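Local coordinates for protein endonuclease 2 (Arabidopsis thaliana, PDB 4CXP) that cleaves RNA and single-stranded DNA, and more weakly double-stranded DNA, to 5'-phosphorylated products at a site that binds three divalent metal ions, at residues 157-160 against 161-165; 240-243 against 244-247; 173-176 against 177-180; 125-128 against 129-132. All coordinates share one frame; numbering follows the deposited sequence.

Interaction 1: 157-160 against 161-165; sequences WDSN and IIETA. With ZN (zinc ion), chain F.
Ser-159 and Asn-160 pass their carbonyls to the amides of Glu-163 and Thr-164 one turn on in helix 153-169, while the wider pi-type turn at 157-160 takes in a water that accepts from Ile-162 N at 3.0 Å and gives a weak bond to Trp-157 O. Asn-160 O is gripped twice: Thr-164 N and Thr-164 OG1, the latter at 2.9 Å, reach it from opposite faces of its carbonyl plane, and that hydroxyl also meets Trp-146 NE1. Ile-161 lays CD1 over the five-membered ring of Trp-157, 4.2 Å from its centroid, a CH-pi contact. Glu-163 has CG beside its backbone N (chi1 -74°), which carries the carboxylate back past Ser-159 CB. Water 2 ties its OE2 to Ser-159 OG, and water 3 ties its OE1 to Asn-160 OD1. With an alanine here, waters 2 and 3 would probably lose their shared anchor and Asn-160 turn more freely. Asp-158 chelates zinc, OD2 at 2.2 Å and OD1 at 2.5 Å, in a site shared with His-130 and His-154; Gln-127 NE2 and Trp-1 N bond to OD1. Trp-157 packs on Ile-242 and Val-243 of helix 233-262, Ile-161 on Leu-240 and on Trp-146 of strand 143-146.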
# COMPACT_ATOMS: atom_id res chain seq x y z
N TRP A 157 -5.54 -2.74 10.44
CA TRP A 157 -4.57 -2.99 9.39
C TRP A 157 -3.96 -1.72 8.82
O TRP A 157 -2.76 -1.70 8.51
CB TRP A 157 -5.20 -3.90 8.33
CG TRP A 157 -5.22 -5.31 8.80
CD1 TRP A 157 -6.09 -5.89 9.69
CD2 TRP A 157 -4.22 -6.30 8.53
NE1 TRP A 157 -5.70 -7.18 9.95
CE2 TRP A 157 -4.57 -7.46 9.24
CE3 TRP A 157 -3.08 -6.32 7.72
CZ2 TRP A 157 -3.80 -8.62 9.18
CZ3 TRP A 157 -2.34 -7.48 7.65
CH2 TRP A 157 -2.70 -8.61 8.38
N ASP A 158 -4.72 -0.64 8.70
CA ASP A 158 -4.13 0.60 8.21
C ASP A 158 -3.11 1.16 9.20
O ASP A 158 -2.09 1.70 8.77
CB ASP A 158 -5.20 1.70 8.01
CG ASP A 158 -5.89 1.69 6.66
OD1 ASP A 158 -5.44 1.02 5.70
OD2 ASP A 158 -6.90 2.44 6.55
N SER A 159 -3.44 1.09 10.49
CA SER A 159 -2.78 1.88 11.50
C SER A 159 -2.42 1.16 12.79
O SER A 159 -1.31 1.32 13.29
CB SER A 159 -3.65 3.10 11.85
OG SER A 159 -3.76 3.97 10.74
N ASN A 160 -3.35 0.46 13.43
CA ASN A 160 -3.08 0.06 14.82
C ASN A 160 -1.93 -0.91 14.97
O ASN A 160 -1.13 -0.76 15.90
CB ASN A 160 -4.30 -0.53 15.54
CG ASN A 160 -5.43 0.45 15.66
OD1 ASN A 160 -5.50 1.27 16.60
ND2 ASN A 160 -6.33 0.38 14.75
N ILE A 161 -1.83 -1.92 14.11
CA ILE A 161 -0.72 -2.86 14.22
C ILE A 161 0.61 -2.10 14.12
O ILE A 161 1.51 -2.28 14.95
CB ILE A 161 -0.79 -3.98 13.17
CG1 ILE A 161 -2.02 -4.87 13.40
CG2 ILE A 161 0.49 -4.79 13.19
CD1 ILE A 161 -2.34 -5.76 12.23
N ILE A 162 0.75 -1.26 13.10
CA ILE A 162 1.99 -0.54 12.89
C ILE A 162 2.30 0.40 14.07
O ILE A 162 3.43 0.45 14.55
CB ILE A 162 1.97 0.22 11.56
CG1 ILE A 162 1.93 -0.77 10.39
CG2 ILE A 162 3.18 1.14 11.43
CD1 ILE A 162 1.58 -0.11 9.07
N GLU A 163 1.29 1.13 14.52
CA GLU A 163 1.49 2.08 15.61
C GLU A 163 1.91 1.37 16.89
O GLU A 163 2.76 1.87 17.64
CB GLU A 163 0.22 2.88 15.86
CG GLU A 163 -0.10 3.94 14.83
CD GLU A 163 -1.54 4.46 14.96
OE1 GLU A 163 -2.36 3.87 15.72
OE2 GLU A 163 -1.88 5.43 14.28
N THR A 164 1.28 0.24 17.19
CA THR A 164 1.61 -0.50 18.39
C THR A 164 3.01 -1.06 18.30
O THR A 164 3.77 -1.04 19.27
CB THR A 164 0.55 -1.58 18.65
OG1 THR A 164 -0.72 -0.94 18.78
CG2 THR A 164 0.86 -2.36 19.88
N ALA A 165 3.39 -1.56 17.12
CA ALA A 165 4.76 -2.01 16.93
C ALA A 165 5.77 -0.87 17.11
O ALA A 165 6.79 -1.02 17.78
CB ALA A 165 4.93 -2.67 15.59
ZN ZN F . -7.34 2.05 4.46
O HOH W 1 -1.40 -1.35 11.02
O HOH W 2 -2.11 5.95 11.38
O HOH W 3 -2.88 1.65 17.99
O HOH W 4 -9.00 3.28 4.16

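Interaction 2: 240-243 against 244-247; sequences LPIV and YQRL. With NAG (2-acetamido-2-deoxy-beta-D-glucopyranose), chain D.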
# COMPACT_ATOMS: atom_id res chain seq x y z
N LEU A 240 1.98 -9.47 12.64
CA LEU A 240 3.01 -8.52 12.35
C LEU A 240 3.92 -8.96 11.19
O LEU A 240 4.25 -8.12 10.36
CB LEU A 240 3.77 -8.17 13.62
CG LEU A 240 4.77 -7.02 13.51
CD1 LEU A 240 4.17 -5.69 13.08
CD2 LEU A 240 5.45 -6.87 14.86
N PRO A 241 4.31 -10.25 11.08
CA PRO A 241 5.16 -10.60 9.95
C PRO A 241 4.54 -10.34 8.59
O PRO A 241 5.25 -9.99 7.66
CB PRO A 241 5.47 -12.09 10.17
CG PRO A 241 5.33 -12.28 11.64
CD PRO A 241 4.19 -11.37 12.03
N ILE A 242 3.23 -10.49 8.47
CA ILE A 242 2.60 -10.24 7.18
C ILE A 242 2.51 -8.73 6.93
O ILE A 242 2.67 -8.32 5.79
CB ILE A 242 1.26 -11.01 6.97
CG1 ILE A 242 0.60 -10.69 5.63
CG2 ILE A 242 0.24 -10.65 8.00
CD1 ILE A 242 1.44 -10.97 4.43
N VAL A 243 2.31 -7.92 7.96
CA VAL A 243 2.42 -6.49 7.79
C VAL A 243 3.82 -6.12 7.28
O VAL A 243 3.97 -5.37 6.32
CB VAL A 243 2.03 -5.74 9.07
CG1 VAL A 243 2.38 -4.27 8.99
CG2 VAL A 243 0.54 -5.94 9.34
N TYR A 244 4.86 -6.64 7.94
CA TYR A 244 6.22 -6.41 7.48
C TYR A 244 6.40 -6.79 6.01
O TYR A 244 6.99 -6.05 5.23
CB TYR A 244 7.21 -7.18 8.33
CG TYR A 244 7.42 -6.76 9.77
CD1 TYR A 244 7.20 -5.48 10.23
CD2 TYR A 244 7.95 -7.68 10.66
CE1 TYR A 244 7.50 -5.13 11.54
CE2 TYR A 244 8.26 -7.34 11.97
CZ TYR A 244 8.04 -6.06 12.39
OH TYR A 244 8.38 -5.68 13.68
N GLN A 245 5.91 -7.98 5.66
CA GLN A 245 6.03 -8.47 4.29
C GLN A 245 5.39 -7.49 3.30
O GLN A 245 5.98 -7.18 2.27
CB GLN A 245 5.35 -9.83 4.18
CG GLN A 245 5.43 -10.48 2.80
CD GLN A 245 4.27 -11.42 2.59
OE1 GLN A 245 4.16 -12.44 3.26
NE2 GLN A 245 3.38 -11.05 1.68
N ARG A 246 4.18 -7.05 3.59
CA ARG A 246 3.47 -6.19 2.67
C ARG A 246 4.08 -4.81 2.55
O ARG A 246 4.10 -4.24 1.46
CB ARG A 246 1.99 -6.09 3.06
CG ARG A 246 1.21 -7.39 3.01
CD ARG A 246 1.26 -8.11 1.67
NE ARG A 246 0.41 -7.45 0.69
CZ ARG A 246 0.31 -7.84 -0.58
NH1 ARG A 246 1.20 -8.68 -1.09
NH2 ARG A 246 -0.68 -7.37 -1.31
N LEU A 247 4.61 -4.27 3.65
CA LEU A 247 5.32 -3.00 3.60
C LEU A 247 6.60 -3.12 2.77
O LEU A 247 6.91 -2.26 1.95
CB LEU A 247 5.63 -2.49 5.00
CG LEU A 247 4.43 -2.15 5.88
CD1 LEU A 247 4.89 -1.84 7.30
CD2 LEU A 247 3.60 -1.01 5.32
C1 NAG D . 13.71 -9.52 10.23
C2 NAG D . 12.41 -9.34 11.00
C3 NAG D . 12.53 -9.98 12.38
C4 NAG D . 12.94 -11.44 12.23
C5 NAG D . 14.18 -11.55 11.35
C6 NAG D . 14.59 -12.99 11.07
C7 NAG D . 11.34 -7.31 10.20
C8 NAG D . 11.05 -5.86 10.41
N2 NAG D . 12.06 -7.94 11.12
O3 NAG D . 11.30 -9.86 13.07
O4 NAG D . 13.19 -11.95 13.52
O5 NAG D . 13.94 -10.92 10.11
O6 NAG D . 13.53 -13.68 10.43
O7 NAG D . 10.95 -7.87 9.16
O HOH W 5 4.89 -12.98 5.91
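Leu-240 and Tyr-244, one turn apart in helix 233-262, form the tight part of this contact. Leu-240 CG lies over one face of the tyrosine ring, offset toward its rim, 3.9 Å from the ring centroid in a CH-pi contact. The opposite face is covered by an N-acetylglucosamine of a glycan carried by the protein itself: its acetamido methyl carbon C8 sits 3.4 Å above the centre of the Tyr-244 ring. The ring is thus clamped between an aliphatic branch and a sugar substituent. The leucine gets there with CG opposite its own backbone N (chi1 -171°), which brings the fork of its side chain across the ring, CD2 lying 3.4 Å from Tyr-244 OH. That hydroxyl is bonded to Tyr-170 OH. Further along, Val-243 CG1 and Leu-247 CD1 run side by side at 3.9 Å, and the Leu-247 side chain continues onto Ile-8 and Ile-9 of helix 3-15. Regular bonds join each carbonyl from Leu-240 to Val-243 to the amide four residues on. Buried Arg-246, bent at chi2 and chi3, leads its guanidinium away to a salt bridge with Glu-212 and a bond to His-126 O. The looser, partly exposed side holds Pro-241 and Gln-245: Gln-245 OE1 takes a 2.8 Å bond from water 5, which gives only a weak one to Pro-241 O, while Gln-245 NE2 goes to Gln-249. The chemistry therefore divides: the ring is held by Leu-240 CG over one face and the sugar methyl C8 over the other, whereas Gln-245 and Arg-246 are fixed by directed polar bonds.

Interaction 3: 173-176 against 177-180; sequences ALEG and MVDA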
# COMPACT_ATOMS: atom_id res chain seq x y z
N ALA A 173 11.01 4.86 17.84
CA ALA A 173 12.05 5.28 16.90
C ALA A 173 11.39 5.36 15.59
O ALA A 173 10.93 4.35 15.08
CB ALA A 173 13.19 4.29 16.84
N LEU A 174 11.31 6.56 15.03
CA LEU A 174 10.60 6.80 13.78
C LEU A 174 11.12 5.99 12.58
O LEU A 174 10.35 5.71 11.67
CB LEU A 174 10.60 8.30 13.47
N GLU A 175 12.40 5.59 12.61
CA GLU A 175 13.13 4.84 11.57
C GLU A 175 13.49 3.39 11.93
O GLU A 175 14.09 2.68 11.13
CB GLU A 175 14.45 5.58 11.34
CG GLU A 175 14.27 7.02 10.88
CD GLU A 175 13.59 7.12 9.53
OE1 GLU A 175 13.82 6.23 8.70
OE2 GLU A 175 12.89 8.10 9.30
N GLY A 176 13.13 2.94 13.13
CA GLY A 176 13.51 1.61 13.53
C GLY A 176 12.91 0.50 12.68
O GLY A 176 13.59 -0.43 12.29
N MET A 177 11.63 0.62 12.39
CA MET A 177 10.97 -0.38 11.58
C MET A 177 11.51 -0.35 10.14
O MET A 177 11.79 -1.39 9.56
CB MET A 177 9.45 -0.23 11.63
CG MET A 177 8.71 -1.42 11.03
SD MET A 177 6.91 -1.29 10.93
CE MET A 177 6.59 -1.12 12.65
N VAL A 178 11.68 0.84 9.57
CA VAL A 178 12.27 0.97 8.23
C VAL A 178 13.62 0.31 8.14
O VAL A 178 13.91 -0.42 7.20
CB VAL A 178 12.52 2.45 7.88
CG1 VAL A 178 13.38 2.61 6.62
CG2 VAL A 178 11.19 3.09 7.70
N ASP A 179 14.46 0.60 9.12
CA ASP A 179 15.81 0.08 9.11
C ASP A 179 15.81 -1.43 9.20
O ASP A 179 16.58 -2.11 8.52
CB ASP A 179 16.64 0.72 10.23
CG ASP A 179 16.91 2.22 9.99
OD1 ASP A 179 16.68 2.72 8.87
OD2 ASP A 179 17.31 2.91 10.95
N ALA A 180 14.93 -1.99 10.01
CA ALA A 180 14.85 -3.43 10.17
C ALA A 180 14.32 -4.10 8.90
O ALA A 180 14.78 -5.18 8.51
CB ALA A 180 13.99 -3.78 11.38
O HOH W 6 9.55 2.47 13.65
O HOH W 7 10.02 3.21 10.56
O HOH W 8 15.82 5.09 7.67
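Glu-175 and Asp-179 meet with the aspartate carboxylate folded back over the Glu-175 carbonyl, OD2 of Asp-179 lying 3.2 Å from Glu-175 O. Both of those atoms are acceptors, so this approach is not itself a bond; the direct bond between the two residues is Asp-179 N to the same Glu-175 O at 2.9 Å. The two acids come within 4.5 Å, Glu-175 OE1 to Asp-179 OD1. Water 8 sits between them, donating to both oxygens, with 2.5 Å to Glu-175 OE1, which should ease the like-charge contact. Glu-175 OE2 is engaged by Lys-11 of helix 3-15 in a salt bridge, which probably offsets part of the negative charge. Val-178, here in one of two deposited conformers, lies alongside Glu-175 and points the same way; the glutamate's bend at chi2 (-64°) puts OE1 4.1 Å from Val-178 CB. Two acids at the N-terminal end of helix 176-187 would probably interact favourably with the helix dipole. The arrangement is that of a helix start, where the loop after helix 153-169 becomes helix 176-187 beside the glycan that touches Ala-180: waters first bridge positions four residues apart, water 6 from Met-177 N to Ala-173 O (2.7 Å from that oxygen) and water 7 from Val-178 N to Leu-174 O, before direct bonds take over from Glu-175 onward, Ala-180 N reaching Gly-176 O at 3.1 Å.

Interaction 4: 125-128 against 129-132; sequences IHQP and LHVS. With ZN (zinc ion), chain F.
Gln-127 and Leu-129 share a side-chain-to-backbone hydrogen bond, Leu-129 N donating to Gln-127 OE1 at 2.8 Å from above the plane of the amide. Backbone bonds tighten the same turn: His-130 N reaches Gln-127 O, and Val-131 N reaches Pro-128 O at 3.1 Å. Ser-132 OG closes the turn on Leu-129 O. His-130 NE2 is one of the zinc's ligands, 2.1 Å from the metal, with His-154 and Asp-158; ND1 of that ring is held by His-58 O. Gln-127 adds a second-shell contact: bent at chi2 (-75°), it crosses His-130 at about a right angle, amide and ring planes 61° apart, and brings NE2 to the edge of the imidazole, 3.6 Å from His-130 CD2, where it also serves Asp-158. A leucine in place of Gln-127 would probably leave Leu-129 N and the Asp-158 carboxylate each short of a partner and the zinc ligands less firmly positioned. Apolar contact is looser, Ile-125 CG1 lying 4.4 Å from Val-131 CG2. Ile-125 also packs on helix 85-96, Pro-128 and Val-131 on helix 206-221, and Leu-129 on helix 153-169, while strand 131-133 pairs in parallel with strand 60-62.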
# COMPACT_ATOMS: atom_id res chain seq x y z
N ILE A 125 -2.43 -0.83 -2.55
CA ILE A 125 -2.71 -2.13 -3.13
C ILE A 125 -2.03 -3.25 -2.36
O ILE A 125 -2.35 -4.42 -2.58
CB ILE A 125 -2.40 -2.17 -4.63
CG1 ILE A 125 -3.18 -3.29 -5.33
CG2 ILE A 125 -0.90 -2.26 -4.89
CD1 ILE A 125 -3.14 -3.18 -6.84
N HIS A 126 -1.10 -2.92 -1.47
CA HIS A 126 -0.45 -3.89 -0.60
C HIS A 126 -1.10 -4.06 0.77
O HIS A 126 -0.73 -4.97 1.50
CB HIS A 126 1.05 -3.58 -0.45
CG HIS A 126 1.84 -4.00 -1.64
ND1 HIS A 126 2.00 -3.24 -2.77
CD2 HIS A 126 2.46 -5.17 -1.91
CE1 HIS A 126 2.68 -3.93 -3.67
NE2 HIS A 126 2.98 -5.11 -3.18
N GLN A 127 -2.04 -3.20 1.12
CA GLN A 127 -2.76 -3.37 2.39
C GLN A 127 -3.82 -4.45 2.13
O GLN A 127 -4.68 -4.26 1.28
CB GLN A 127 -3.38 -2.02 2.80
CG GLN A 127 -3.58 -1.78 4.29
CD GLN A 127 -4.74 -2.54 4.90
OE1 GLN A 127 -4.78 -3.77 4.85
NE2 GLN A 127 -5.67 -1.82 5.52
N PRO A 128 -3.75 -5.62 2.80
CA PRO A 128 -4.70 -6.68 2.47
C PRO A 128 -6.16 -6.25 2.44
O PRO A 128 -6.92 -6.67 1.56
CB PRO A 128 -4.42 -7.73 3.54
CG PRO A 128 -2.95 -7.54 3.84
CD PRO A 128 -2.77 -6.04 3.81
N LEU A 129 -6.57 -5.43 3.41
CA LEU A 129 -7.97 -5.01 3.47
C LEU A 129 -8.33 -3.88 2.53
O LEU A 129 -9.47 -3.47 2.50
CB LEU A 129 -8.41 -4.74 4.90
CG LEU A 129 -8.48 -5.98 5.79
CD1 LEU A 129 -8.87 -5.60 7.20
CD2 LEU A 129 -9.45 -7.00 5.26
N HIS A 130 -7.39 -3.44 1.69
CA HIS A 130 -7.71 -2.62 0.52
C HIS A 130 -8.06 -3.46 -0.70
O HIS A 130 -8.40 -2.89 -1.72
CB HIS A 130 -6.58 -1.64 0.20
CG HIS A 130 -6.63 -0.41 1.05
ND1 HIS A 130 -6.76 0.84 0.52
CD2 HIS A 130 -6.63 -0.25 2.39
CE1 HIS A 130 -6.85 1.72 1.50
NE2 HIS A 130 -6.77 1.09 2.65
N VAL A 131 -7.99 -4.79 -0.60
CA VAL A 131 -8.42 -5.70 -1.68
C VAL A 131 -9.23 -6.77 -0.96
O VAL A 131 -8.73 -7.86 -0.61
CB VAL A 131 -7.25 -6.32 -2.47
CG1 VAL A 131 -7.79 -7.16 -3.62
CG2 VAL A 131 -6.30 -5.24 -2.95
N SER A 132 -10.47 -6.41 -0.61
CA SER A 132 -11.27 -7.25 0.25
C SER A 132 -12.74 -6.98 0.05
O SER A 132 -13.15 -6.43 -1.00
CB SER A 132 -10.79 -7.13 1.69
OG SER A 132 -11.16 -5.91 2.28
ZN ZN F . -7.34 2.05 4.46
O HOH W 4 -9.00 3.28 4.16

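Along the chain the order is interaction 4, 1, 3 and then 2. Interactions 1 and 4, with centres 15 Å apart, meet at one zinc ion and its water, so that the turn before strand 131-133 and helix 153-169 build a single metal site in the substrate-binding region. Interaction 2 touches all the others, its centre 11 Å from that of interaction 1, 12 Å from interaction 4 and 14 Å from interaction 3. Helices 153-169 and 176-187, consecutive in the chain, also pack on each other; interactions 3 and 4 do not touch. Helix 233-262 thus runs past the helices of interactions 1 and 3, from near the metal centre to one of the glycans.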